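Local coordinates for protein putative oxidoreductase molybdopterin-binding subunit (Sulfolobus tokodaii, PDB 4ZOH) that probably serves as the large molybdenum subunit of an aldehyde oxidase-like hydroxylase, binding the pterin cytosine dinucleotide form of the cofactor, at residues T154-V160 and H254-L260; Q617-E621 and K696-K700; V34-R38 and E224-L228; F55-I60 and K230-L235. All coordinates share one frame; numbering follows the deposited sequence.

Interaction 1: residues T154-V160 and H254-L260; sequences TLINQRV and HGRDKKL
Arg-159 reaches across to two residues of strand 254-260 at once. Its NH2 forms a salt bridge with Asp-257 OD2 at 2.8 Å, on the oxygen's anti lone pair, while NE donates to His-254 ND1 at 3.0 Å, lying almost in the imidazole plane. With CG anti to the backbone N (chi1 -160°) and the chain extended as far as NE, the guanidinium is carried out to both acceptors, its plane turned 62° from the imidazole and 68° from the carboxylate. A third hold comes from Thr-328, bonded to NH1; His-254 NE2 is in turn tied to the Phe-249 carbonyl. Asp-257 OD1 accepts from two waters, one also donating to Asn-157 O at 3.1 Å and the other taking the backbone N-H of Arg-159. The strands are antiparallel neighbours in a five-stranded mixed sheet of the cofactor-binding domain, and a G1 beta bulge, Asp-257 and Lys-258 together opposite Asn-157, interrupts their pairing. Paired backbone bonds flank it, Leu-155 with Leu-260 on one side and Val-160 with Gly-255 on the other. At the bulge Arg-256 turns its CB toward Gln-158 O and lays CD 3.4 Å from Asn-157 OD1; its guanidinium is held by the Arg-332 carbonyl and Gln-617, the latter also donating to Asn-157 OD1. Lys-258 NZ bonds to Arg-256 O and forms salt bridges with Glu-294 and Glu-338. Val-160 CG2 packs on Arg-256 CG at 3.7 Å. Toward the other end the aliphatic chain of Lys-259 brings CG to 3.7 Å from Thr-154 CG2 and runs alongside Ile-156, its NZ continuing to Glu-112.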
loop_
_atom_site.group_PDB
_atom_site.type_symbol
_atom_site.label_atom_id
_atom_site.label_comp_id
_atom_site.label_asym_id
_atom_site.label_seq_id
_atom_site.Cartn_x
_atom_site.Cartn_y
_atom_site.Cartn_z
ATOM N N THR A 154 -21.071 46.953 -19.204
ATOM C CA THR A 154 -20.093 45.876 -19.173
ATOM C C THR A 154 -20.235 45.089 -17.844
ATOM O O THR A 154 -20.108 45.665 -16.779
ATOM C CB THR A 154 -18.690 46.482 -19.385
ATOM O OG1 THR A 154 -18.634 46.934 -20.753
ATOM C CG2 THR A 154 -17.579 45.474 -19.115
ATOM N N LEU A 155 -20.524 43.798 -17.946
ATOM C CA LEU A 155 -20.668 42.931 -16.767
ATOM C C LEU A 155 -19.452 42.050 -16.646
ATOM O O LEU A 155 -19.026 41.467 -17.629
ATOM C CB LEU A 155 -21.911 42.044 -16.908
ATOM C CG LEU A 155 -23.256 42.683 -17.193
ATOM C CD1 LEU A 155 -24.328 41.612 -17.337
ATOM C CD2 LEU A 155 -23.545 43.724 -16.112
ATOM N N ILE A 156 -18.924 41.944 -15.434
ATOM C CA ILE A 156 -17.840 41.112 -15.124
ATOM C C ILE A 156 -18.275 39.885 -14.278
ATOM O O ILE A 156 -19.038 40.005 -13.285
ATOM C CB ILE A 156 -16.798 41.896 -14.364
ATOM C CG1 ILE A 156 -16.364 43.098 -15.216
ATOM C CG2 ILE A 156 -15.666 40.947 -13.911
ATOM C CD1 ILE A 156 -15.105 43.796 -14.732
ATOM N N ASN A 157 -17.739 38.722 -14.667
ATOM C CA ASN A 157 -17.822 37.500 -13.917
ATOM C C ASN A 157 -16.403 37.177 -13.575
ATOM O O ASN A 157 -15.621 36.743 -14.440
ATOM C CB ASN A 157 -18.563 36.470 -14.779
ATOM C CG ASN A 157 -18.969 35.207 -13.995
ATOM O OD1 ASN A 157 -18.092 34.416 -13.587
ATOM N ND2 ASN A 157 -20.316 34.953 -13.869
ATOM N N GLN A 158 -16.031 37.460 -12.339
ATOM C CA GLN A 158 -14.620 37.536 -11.985
ATOM C C GLN A 158 -13.968 36.154 -11.895
ATOM O O GLN A 158 -14.660 35.125 -11.817
ATOM C CB GLN A 158 -14.421 38.288 -10.660
ATOM C CG GLN A 158 -14.630 37.499 -9.334
ATOM C CD GLN A 158 -16.078 37.068 -8.988
ATOM O OE1 GLN A 158 -16.945 36.880 -9.837
ATOM N NE2 GLN A 158 -16.311 36.853 -7.690
ATOM N N ARG A 159 -12.636 36.122 -11.886
ATOM C CA ARG A 159 -11.911 34.851 -11.667
ATOM C C ARG A 159 -12.173 34.283 -10.227
ATOM O O ARG A 159 -12.084 35.010 -9.272
ATOM C CB ARG A 159 -10.451 35.145 -11.776
ATOM C CG ARG A 159 -9.609 33.923 -12.053
ATOM C CD ARG A 159 -8.195 34.419 -12.462
ATOM N NE ARG A 159 -7.392 33.357 -13.055
ATOM C CZ ARG A 159 -7.544 32.893 -14.280
ATOM N NH1 ARG A 159 -6.779 31.873 -14.703
ATOM N NH2 ARG A 159 -8.469 33.394 -15.088
ATOM N N VAL A 160 -12.394 32.992 -10.102
ATOM C CA VAL A 160 -12.442 32.387 -8.746
ATOM C C VAL A 160 -11.520 31.154 -8.729
ATOM O O VAL A 160 -11.012 30.767 -9.782
ATOM C CB VAL A 160 -13.899 31.946 -8.390
ATOM C CG1 VAL A 160 -14.839 33.177 -8.254
ATOM C CG2 VAL A 160 -14.401 30.979 -9.444
ATOM N N HIS A 254 -8.244 27.792 -10.945
ATOM C CA HIS A 254 -8.786 29.098 -11.427
ATOM C C HIS A 254 -9.843 28.909 -12.477
ATOM O O HIS A 254 -9.658 28.126 -13.388
ATOM C CB HIS A 254 -7.680 29.991 -11.999
ATOM C CG HIS A 254 -6.637 30.359 -11.008
ATOM N ND1 HIS A 254 -6.030 31.602 -10.994
ATOM C CD2 HIS A 254 -6.101 29.661 -9.975
ATOM C CE1 HIS A 254 -5.161 31.655 -9.994
ATOM N NE2 HIS A 254 -5.189 30.489 -9.350
ATOM N N GLY A 255 -10.991 29.580 -12.325
ATOM C CA GLY A 255 -12.080 29.401 -13.300
ATOM C C GLY A 255 -12.833 30.691 -13.493
ATOM O O GLY A 255 -12.464 31.705 -12.901
ATOM N N ARG A 256 -13.903 30.653 -14.297
ATOM C CA ARG A 256 -14.747 31.855 -14.576
ATOM C C ARG A 256 -13.939 32.914 -15.407
ATOM O O ARG A 256 -13.513 32.578 -16.492
ATOM C CB ARG A 256 -15.367 32.469 -13.292
ATOM C CG ARG A 256 -16.264 31.476 -12.546
ATOM C CD ARG A 256 -17.622 31.116 -13.171
ATOM N NE ARG A 256 -18.471 30.473 -12.125
ATOM C CZ ARG A 256 -18.625 29.151 -11.943
ATOM N NH1 ARG A 256 -18.082 28.263 -12.787
ATOM N NH2 ARG A 256 -19.422 28.685 -10.965
ATOM N N ASP A 257 -13.842 34.148 -14.921
ATOM C CA ASP A 257 -13.004 35.207 -15.459
ATOM C C ASP A 257 -13.431 35.516 -16.927
ATOM O O ASP A 257 -12.652 35.262 -17.866
ATOM C CB ASP A 257 -11.484 34.826 -15.361
ATOM C CG ASP A 257 -10.608 36.037 -15.349
ATOM O OD1 ASP A 257 -11.218 37.109 -15.464
ATOM O OD2 ASP A 257 -9.340 36.007 -15.190
ATOM N N LYS A 258 -14.682 35.961 -17.098
ATOM C CA LYS A 258 -15.266 36.396 -18.381
ATOM C C LYS A 258 -16.005 37.735 -18.267
ATOM O O LYS A 258 -16.645 38.004 -17.259
ATOM C CB LYS A 258 -16.173 35.329 -18.979
ATOM C CG LYS A 258 -15.511 33.987 -19.066
ATOM C CD LYS A 258 -16.447 32.942 -19.561
ATOM C CE LYS A 258 -15.633 31.685 -19.835
ATOM N NZ LYS A 258 -15.058 31.216 -18.511
ATOM N N LYS A 259 -15.902 38.556 -19.307
ATOM C CA LYS A 259 -16.450 39.924 -19.390
ATOM C C LYS A 259 -17.432 40.009 -20.556
ATOM O O LYS A 259 -17.089 39.588 -21.698
ATOM C CB LYS A 259 -15.293 40.900 -19.669
ATOM C CG LYS A 259 -15.573 42.361 -19.315
ATOM C CD LYS A 259 -14.491 43.315 -19.811
ATOM C CE LYS A 259 -13.666 43.770 -18.659
ATOM N NZ LYS A 259 -12.935 44.966 -19.117
ATOM N N LEU A 260 -18.637 40.537 -20.316
ATOM C CA LEU A 260 -19.570 40.813 -21.436
ATOM C C LEU A 260 -19.828 42.309 -21.602
ATOM O O LEU A 260 -20.315 42.963 -20.652
ATOM C CB LEU A 260 -20.894 40.063 -21.294
ATOM C CG LEU A 260 -21.813 40.211 -22.482
ATOM C CD1 LEU A 260 -21.280 39.425 -23.674
ATOM C CD2 LEU A 260 -23.188 39.674 -22.092
HETATM O O HOH W 1 -13.520 38.579 -15.862
HETATM O O HOH W 2 -11.302 38.457 -12.531
#

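Interaction 2: residues Q617-E621 and K696-K700; sequences QALLE and KMPVK
The last turn of helix 600-619 and the loop after it, up to Glu-621, pack here against the 696-700 segment, an irregular piece of chain near the C-terminus that follows helix 673-688. One backbone hydrogen bond pins the two together: Val-699 N donates to Ala-618 O at 2.8 Å, with an N-H...O angle of 159° and the donor nearly in line with the carbonyl. The same oxygen receives a CA-H...O contact from Pro-698 CA at 3.2 Å, and Val-699 CG2 lies 3.4 Å from it, giving this helix-end carbonyl a close cover of one N-H and two carbons. Pro-698 follows a cis peptide bond. Its ring is set against the chain just past the helix, with CB and CD each 3.4 Å from Glu-621 O. Met-697 comes in beside the proline. Its SD rests 3.8 Å from Ala-618 CA, and the turn about its last torsion (chi3 -70°) brings CE to 3.8 Å from Gln-617 NE2. That glutamine's extended chain carries its amide alongside the methyl group and on to hydrogen bonds with strands 149-161 and 254-266. A wider apolar touch joins Leu-619 CD2 to Val-699 CG2 at 4.5 Å. The Glu-621 carboxylate forms a salt bridge with a basic side chain of another protein chain. Ile-683 of helix 673-688 touches Ala-618, Met-697 and Val-699, strand 149-161 meets Met-697 and Pro-698 through Gln-158, and Leu-619 lies against Val-583 and Val-585 of strand 583-593.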
loop_
_atom_site.group_PDB
_atom_site.type_symbol
_atom_site.label_atom_id
_atom_site.label_comp_id
_atom_site.label_asym_id
_atom_site.label_seq_id
_atom_site.Cartn_x
_atom_site.Cartn_y
_atom_site.Cartn_z
ATOM N N GLN A 617 -19.319 33.271 -4.735
ATOM C CA GLN A 617 -18.791 34.032 -5.908
ATOM C C GLN A 617 -19.382 35.480 -5.922
ATOM O O GLN A 617 -18.606 36.491 -6.034
ATOM C CB GLN A 617 -19.126 33.315 -7.246
ATOM C CG GLN A 617 -18.537 34.115 -8.442
ATOM C CD GLN A 617 -18.656 33.542 -9.827
ATOM O OE1 GLN A 617 -19.347 32.530 -10.118
ATOM N NE2 GLN A 617 -17.979 34.233 -10.750
ATOM N N ALA A 618 -20.716 35.571 -5.755
ATOM C CA ALA A 618 -21.438 36.888 -5.641
ATOM C C ALA A 618 -20.918 37.726 -4.487
ATOM O O ALA A 618 -20.616 38.933 -4.646
ATOM C CB ALA A 618 -22.957 36.687 -5.490
ATOM N N LEU A 619 -20.709 37.087 -3.348
ATOM C CA LEU A 619 -20.493 37.872 -2.103
ATOM C C LEU A 619 -19.113 37.824 -1.505
ATOM O O LEU A 619 -18.808 38.677 -0.685
ATOM C CB LEU A 619 -21.509 37.474 -1.000
ATOM C CG LEU A 619 -22.993 37.520 -1.316
ATOM C CD1 LEU A 619 -23.763 36.972 -0.076
ATOM C CD2 LEU A 619 -23.374 38.981 -1.723
ATOM N N LEU A 620 -18.303 36.809 -1.810
ATOM C CA LEU A 620 -17.047 36.670 -1.025
ATOM C C LEU A 620 -15.814 36.545 -1.885
ATOM O O LEU A 620 -14.846 37.252 -1.652
ATOM C CB LEU A 620 -17.100 35.459 -0.058
ATOM C CG LEU A 620 -18.079 35.469 1.140
ATOM C CD1 LEU A 620 -18.371 34.047 1.631
ATOM C CD2 LEU A 620 -17.443 36.272 2.259
ATOM N N GLU A 621 -15.857 35.610 -2.820
ATOM C CA GLU A 621 -14.645 35.139 -3.475
ATOM C C GLU A 621 -14.197 36.030 -4.642
ATOM O O GLU A 621 -15.027 36.686 -5.249
ATOM C CB GLU A 621 -14.927 33.732 -3.984
ATOM C CG GLU A 621 -14.786 32.753 -2.792
ATOM C CD GLU A 621 -15.220 31.348 -3.123
ATOM O OE1 GLU A 621 -15.021 30.886 -4.249
ATOM O OE2 GLU A 621 -15.853 30.685 -2.257
ATOM N N LYS A 696 -19.927 44.165 -11.209
ATOM C CA LYS A 696 -18.819 43.246 -10.920
ATOM C C LYS A 696 -18.985 42.500 -9.583
ATOM O O LYS A 696 -19.725 42.962 -8.727
ATOM C CB LYS A 696 -17.502 44.013 -10.951
ATOM C CG LYS A 696 -17.439 45.187 -10.008
ATOM C CD LYS A 696 -16.005 45.434 -9.509
ATOM C CE LYS A 696 -15.389 46.720 -10.025
ATOM N NZ LYS A 696 -16.019 47.942 -9.450
ATOM N N MET A 697 -18.270 41.383 -9.413
ATOM C CA MET A 697 -18.299 40.609 -8.173
ATOM C C MET A 697 -16.854 40.315 -7.693
ATOM O O MET A 697 -15.953 40.373 -8.498
ATOM C CB MET A 697 -18.982 39.294 -8.441
ATOM C CG MET A 697 -20.381 39.393 -8.928
ATOM S SD MET A 697 -21.164 37.833 -9.316
ATOM C CE MET A 697 -20.314 37.215 -10.832
ATOM N N PRO A 698 -16.617 39.917 -6.434
ATOM C CA PRO A 698 -17.623 39.870 -5.361
ATOM C C PRO A 698 -18.162 41.329 -5.058
ATOM O O PRO A 698 -17.456 42.330 -5.300
ATOM C CB PRO A 698 -16.781 39.336 -4.152
ATOM C CG PRO A 698 -15.449 40.030 -4.351
ATOM C CD PRO A 698 -15.242 39.978 -5.859
ATOM N N VAL A 699 -19.355 41.448 -4.482
ATOM C CA VAL A 699 -19.805 42.756 -4.027
ATOM C C VAL A 699 -18.970 43.112 -2.811
ATOM O O VAL A 699 -19.001 42.436 -1.793
ATOM C CB VAL A 699 -21.319 42.736 -3.716
ATOM C CG1 VAL A 699 -21.887 44.123 -3.788
ATOM C CG2 VAL A 699 -22.066 41.982 -4.781
ATOM N N LYS A 700 -18.193 44.160 -2.885
ATOM C CA LYS A 700 -17.428 44.527 -1.690
ATOM C C LYS A 700 -18.270 45.305 -0.641
ATOM O O LYS A 700 -19.168 46.078 -1.008
ATOM C CB LYS A 700 -16.229 45.392 -2.084
ATOM C CG LYS A 700 -15.104 44.691 -2.896
ATOM C CD LYS A 700 -14.051 45.764 -3.248
ATOM C CE LYS A 700 -12.608 45.307 -3.142
ATOM N NZ LYS A 700 -12.032 45.397 -4.506
#

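Interaction 3: residues V34-R38 and E224-L228; sequences VAFVR and EEYAL
A helix laid against one face of a mixed sheet makes this contact: strand 34-38, from the a/b hammerhead part of the chain, meets helix 224-228 of the cofactor-binding part, their segment axes 10.5 Å apart. Glu-224 and Phe-36 share much of it, the glutamate using its carbons and its carboxylate for different partners. CG sits over the centre of the Phe-36 ring, 3.6 Å from the centroid, in a CH-pi contact only 14° off the ring normal. A bend at chi2 (92°) then swings the carboxylate off the ring toward Arg-38, whose NH2 and NH1 both grip OE2, at 2.8 Å and 3.1 Å. The grip is end-on and lies in the guanidinium plane, but the oxygen is approached differently by each nitrogen: NH2 comes on its anti side and NH1 from above the carboxylate plane. OE2 also takes a salt bridge from Arg-168, so two arginines would tend to hold it ionised. With an alanine here, Arg-38 and Arg-168 would probably lose the anion they share, and the centre of the Phe-36 ring the methylene packed over it. Further along the helix, Ala-227 CB meets the edge of that ring, 3.7 Å from Phe-36 CE1. Leu-228 CD1 fits against the isopropyl group of Val-34, reaching CG2 at 3.6 Å. Glu-247 takes the NE of Arg-38, and Gly-77 O accepts from its NH1. On the sheet, strands 79-85 and 239-241 border strand 32-38; Ile-82 touches Val-34 and Phe-36, and Trp-241 meets the Phe-36 ring edge-to-face while touching Glu-224 and Leu-228.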
loop_
_atom_site.group_PDB
_atom_site.type_symbol
_atom_site.label_atom_id
_atom_site.label_comp_id
_atom_site.label_asym_id
_atom_site.label_seq_id
_atom_site.Cartn_x
_atom_site.Cartn_y
_atom_site.Cartn_z
ATOM N N VAL A 34 8.400 14.594 -3.682
ATOM C CA VAL A 34 8.663 15.474 -4.845
ATOM C C VAL A 34 8.011 16.840 -4.608
ATOM O O VAL A 34 6.824 16.913 -4.284
ATOM C CB VAL A 34 8.131 14.789 -6.136
ATOM C CG1 VAL A 34 8.298 15.623 -7.415
ATOM C CG2 VAL A 34 8.813 13.421 -6.341
ATOM N N ALA A 35 8.769 17.917 -4.783
ATOM C CA ALA A 35 8.185 19.261 -4.760
ATOM C C ALA A 35 8.627 19.995 -6.023
ATOM O O ALA A 35 9.711 19.696 -6.569
ATOM C CB ALA A 35 8.604 19.995 -3.476
ATOM N N PHE A 36 7.805 20.943 -6.487
ATOM C CA PHE A 36 8.137 21.755 -7.628
ATOM C C PHE A 36 8.577 23.164 -7.244
ATOM O O PHE A 36 7.964 23.789 -6.383
ATOM C CB PHE A 36 6.996 21.779 -8.643
ATOM C CG PHE A 36 6.697 20.442 -9.211
ATOM C CD1 PHE A 36 7.068 20.127 -10.553
ATOM C CD2 PHE A 36 6.044 19.454 -8.421
ATOM C CE1 PHE A 36 6.812 18.886 -11.104
ATOM C CE2 PHE A 36 5.783 18.194 -8.993
ATOM C CZ PHE A 36 6.172 17.901 -10.316
ATOM N N VAL A 37 9.674 23.634 -7.861
ATOM C CA VAL A 37 10.079 25.053 -7.840
ATOM C C VAL A 37 9.187 25.731 -8.861
ATOM O O VAL A 37 8.962 25.186 -9.958
ATOM C CB VAL A 37 11.589 25.261 -8.226
ATOM C CG1 VAL A 37 12.014 26.746 -8.116
ATOM C CG2 VAL A 37 12.501 24.390 -7.346
ATOM N N ARG A 38 8.631 26.878 -8.485
ATOM C CA ARG A 38 7.668 27.617 -9.383
ATOM C C ARG A 38 8.148 29.035 -9.738
ATOM O O ARG A 38 8.927 29.639 -8.954
ATOM C CB ARG A 38 6.300 27.717 -8.686
ATOM C CG ARG A 38 5.615 26.344 -8.632
ATOM C CD ARG A 38 4.442 26.376 -7.632
ATOM N NE ARG A 38 3.970 25.035 -7.351
ATOM C CZ ARG A 38 3.253 24.273 -8.140
ATOM N NH1 ARG A 38 2.823 24.682 -9.312
ATOM N NH2 ARG A 38 2.897 23.053 -7.700
ATOM N N GLU A 224 2.360 18.928 -13.010
ATOM C CA GLU A 224 2.997 18.107 -11.984
ATOM C C GLU A 224 2.704 16.607 -12.161
ATOM O O GLU A 224 3.561 15.746 -11.876
ATOM C CB GLU A 224 2.541 18.548 -10.585
ATOM C CG GLU A 224 2.915 19.957 -10.202
ATOM C CD GLU A 224 1.813 20.939 -10.556
ATOM O OE1 GLU A 224 1.249 20.822 -11.608
ATOM O OE2 GLU A 224 1.540 21.849 -9.790
ATOM N N GLU A 225 1.516 16.278 -12.645
ATOM C CA GLU A 225 1.221 14.881 -12.821
ATOM C C GLU A 225 2.026 14.255 -13.976
ATOM O O GLU A 225 2.570 13.160 -13.851
ATOM C CB GLU A 225 -0.298 14.653 -13.040
ATOM C CG GLU A 225 -1.181 14.765 -11.757
ATOM C CD GLU A 225 -2.659 14.875 -12.142
ATOM O OE1 GLU A 225 -3.063 15.930 -12.597
ATOM O OE2 GLU A 225 -3.439 13.935 -12.020
ATOM N N TYR A 226 2.010 14.908 -15.132
ATOM C CA TYR A 226 2.933 14.486 -16.264
ATOM C C TYR A 226 4.390 14.356 -15.827
ATOM O O TYR A 226 5.035 13.349 -16.116
ATOM C CB TYR A 226 2.834 15.481 -17.425
ATOM C CG TYR A 226 1.517 15.446 -18.174
ATOM C CD1 TYR A 226 1.046 14.263 -18.729
ATOM C CD2 TYR A 226 0.756 16.611 -18.316
ATOM C CE1 TYR A 226 -0.088 14.209 -19.480
ATOM C CE2 TYR A 226 -0.388 16.590 -19.077
ATOM C CZ TYR A 226 -0.783 15.387 -19.670
ATOM O OH TYR A 226 -1.926 15.351 -20.392
ATOM N N ALA A 227 4.875 15.334 -15.103
ATOM C CA ALA A 227 6.261 15.313 -14.648
ATOM C C ALA A 227 6.539 14.188 -13.663
ATOM O O ALA A 227 7.571 13.485 -13.767
ATOM C CB ALA A 227 6.679 16.654 -14.064
ATOM N N LEU A 228 5.617 13.975 -12.723
ATOM C CA LEU A 228 5.829 12.941 -11.699
ATOM C C LEU A 228 5.906 11.584 -12.387
ATOM O O LEU A 228 6.731 10.729 -12.069
ATOM C CB LEU A 228 4.649 12.941 -10.680
ATOM C CG LEU A 228 4.943 12.067 -9.469
ATOM C CD1 LEU A 228 6.045 12.710 -8.602
ATOM C CD2 LEU A 228 3.629 11.872 -8.663
#

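Interaction 4: residues F55-I60 and K230-L235; sequences FTGEDI and KLALML
Phe-55 and Ile-60 press on helix 230-235 around Leu-231, and this is the tight part of the contact. Ile-60 CD1 meets Leu-231 CG at 3.7 Å, the side chains crossing at about a right angle. Phe-55 CG, anti to the carbonyl carbon (chi1 -59°), directs the ring to the helix, where Leu-231 CD2 lies over one face, 4.2 Å from its centroid, in a CH-pi contact. Around the same ring the packing slackens: the exposed Met-234 brings CE to the ring edge, 4.0 Å from Phe-55 CE1, in a Met-aromatic contact with SD set obliquely, and Leu-235 CD1 stays 4.1 Å from Phe-55 CZ. At the partly exposed margin Lys-230 slides past Ile-60 in the opposite direction, its CE 3.6 Å from Ile-60 O. Replacing Phe-55 with an alanine would probably open a gap beside Leu-231 and leave Met-234 without its aromatic partner. The turn behind the ring is braced by Thr-56 OG1, which accepts from Glu-58 N in an ST turn, and by Asp-59 OD2, which takes the Thr-56 N-H; Asp-59 OD1 pairs with Lys-50. The arrangement is that of an alpha/beta layer, in which a helix lies across a sheet and meets its edge strand, 54-56.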
loop_
_atom_site.group_PDB
_atom_site.type_symbol
_atom_site.label_atom_id
_atom_site.label_comp_id
_atom_site.label_asym_id
_atom_site.label_seq_id
_atom_site.Cartn_x
_atom_site.Cartn_y
_atom_site.Cartn_z
ATOM N N PHE A 55 15.887 18.375 -10.751
ATOM C CA PHE A 55 15.523 18.101 -12.146
ATOM C C PHE A 55 14.921 19.352 -12.786
ATOM O O PHE A 55 14.436 20.261 -12.077
ATOM C CB PHE A 55 14.565 16.854 -12.262
ATOM C CG PHE A 55 15.181 15.596 -11.686
ATOM C CD1 PHE A 55 15.793 14.654 -12.535
ATOM C CD2 PHE A 55 15.261 15.417 -10.293
ATOM C CE1 PHE A 55 16.413 13.525 -11.999
ATOM C CE2 PHE A 55 15.877 14.306 -9.746
ATOM C CZ PHE A 55 16.472 13.376 -10.591
ATOM N N THR A 56 14.939 19.418 -14.118
ATOM C CA THR A 56 14.447 20.647 -14.736
ATOM C C THR A 56 13.495 20.237 -15.817
ATOM O O THR A 56 13.322 19.041 -16.069
ATOM C CB THR A 56 15.604 21.484 -15.383
ATOM O OG1 THR A 56 16.057 20.766 -16.509
ATOM C CG2 THR A 56 16.745 21.685 -14.411
ATOM N N GLY A 57 12.945 21.219 -16.517
ATOM C CA GLY A 57 12.033 20.908 -17.579
ATOM C C GLY A 57 12.658 20.076 -18.656
ATOM O O GLY A 57 11.936 19.394 -19.391
ATOM N N GLU A 58 13.979 20.171 -18.812
ATOM C CA GLU A 58 14.687 19.390 -19.880
ATOM C C GLU A 58 14.598 17.910 -19.631
ATOM O O GLU A 58 14.599 17.143 -20.560
ATOM C CB GLU A 58 16.197 19.787 -20.002
ATOM C CG GLU A 58 16.417 21.273 -20.361
ATOM C CD GLU A 58 15.955 21.694 -21.778
ATOM O OE1 GLU A 58 15.496 20.861 -22.624
ATOM O OE2 GLU A 58 16.060 22.922 -22.069
ATOM N N ASP A 59 14.501 17.533 -18.361
ATOM C CA ASP A 59 14.284 16.143 -17.985
ATOM C C ASP A 59 12.894 15.638 -18.297
ATOM O O ASP A 59 12.679 14.437 -18.322
ATOM C CB ASP A 59 14.569 15.949 -16.502
ATOM C CG ASP A 59 16.000 16.247 -16.149
ATOM O OD1 ASP A 59 16.895 15.740 -16.831
ATOM O OD2 ASP A 59 16.265 16.948 -15.166
ATOM N N ILE A 60 11.953 16.551 -18.528
ATOM C CA ILE A 60 10.567 16.199 -18.726
ATOM C C ILE A 60 10.053 16.363 -20.162
ATOM O O ILE A 60 9.371 15.484 -20.722
ATOM C CB ILE A 60 9.664 16.990 -17.731
ATOM C CG1 ILE A 60 10.211 16.892 -16.270
ATOM C CG2 ILE A 60 8.222 16.477 -17.798
ATOM C CD1 ILE A 60 10.244 15.478 -15.694
ATOM N N LYS A 230 6.739 10.877 -15.536
ATOM C CA LYS A 230 7.917 10.783 -16.330
ATOM C C LYS A 230 9.140 10.552 -15.400
ATOM O O LYS A 230 9.942 9.711 -15.664
ATOM C CB LYS A 230 8.079 12.106 -17.096
ATOM C CG LYS A 230 9.464 12.250 -17.739
ATOM C CD LYS A 230 9.454 11.372 -18.991
ATOM C CE LYS A 230 10.175 12.060 -20.161
ATOM N NZ LYS A 230 11.003 10.971 -20.707
ATOM N N LEU A 231 9.275 11.326 -14.339
ATOM C CA LEU A 231 10.245 11.004 -13.320
ATOM C C LEU A 231 10.217 9.583 -12.746
ATOM O O LEU A 231 11.304 9.009 -12.477
ATOM C CB LEU A 231 10.221 12.014 -12.197
ATOM C CG LEU A 231 10.668 13.425 -12.587
ATOM C CD1 LEU A 231 10.333 14.359 -11.453
ATOM C CD2 LEU A 231 12.166 13.469 -12.906
ATOM N N ALA A 232 9.001 9.002 -12.590
ATOM C CA ALA A 232 8.911 7.682 -12.008
ATOM C C ALA A 232 9.565 6.669 -12.940
ATOM O O ALA A 232 10.194 5.755 -12.422
ATOM C CB ALA A 232 7.462 7.267 -11.684
ATOM N N LEU A 233 9.391 6.804 -14.269
ATOM C CA LEU A 233 10.117 5.956 -15.243
ATOM C C LEU A 233 11.642 5.967 -15.066
ATOM O O LEU A 233 12.309 4.952 -15.186
ATOM C CB LEU A 233 9.791 6.303 -16.708
ATOM C CG LEU A 233 8.312 6.451 -17.057
ATOM C CD1 LEU A 233 8.219 6.615 -18.546
ATOM C CD2 LEU A 233 7.459 5.320 -16.549
ATOM N N MET A 234 12.151 7.128 -14.733
ATOM C CA MET A 234 13.557 7.329 -14.588
ATOM C C MET A 234 14.076 6.853 -13.225
ATOM O O MET A 234 15.084 6.189 -13.163
ATOM C CB MET A 234 13.855 8.827 -14.786
ATOM C CG MET A 234 15.201 9.097 -15.396
ATOM S SD MET A 234 15.716 10.761 -15.027
ATOM C CE MET A 234 17.233 10.315 -14.160
ATOM N N LEU A 235 13.459 7.289 -12.141
ATOM C CA LEU A 235 13.987 7.031 -10.819
ATOM C C LEU A 235 13.761 5.612 -10.260
ATOM O O LEU A 235 14.528 5.184 -9.413
ATOM C CB LEU A 235 13.447 8.056 -9.830
ATOM C CG LEU A 235 14.305 9.315 -9.889
ATOM C CD1 LEU A 235 13.575 10.437 -10.534
ATOM C CD2 LEU A 235 14.703 9.745 -8.479
#

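In the fold
Interactions 3 and 4 lie 9 Å apart between centres and use successive turns of helix 223-235 against the same seven-stranded sheet, joining hammerhead and cofactor-binding parts of the chain; Ala-227 O lies 3.9 Å from Ile-60 CD1 where they meet. Interactions 1 and 2 are likewise neighbours, 11 Å between centres. Two probable hydrogen bonds of 2.8 Å form the joint, Gln-617 NE2 to Asn-157 OD1 and Gln-158 NE2 to Glu-621 O. Interaction 1 comes close to the cofactor: the Arg-256 side chain is about 8 Å from the pterin dinucleotide and from molybdenum. Interactions 1 and 3 do not touch, their nearest atoms being about 10 Å apart.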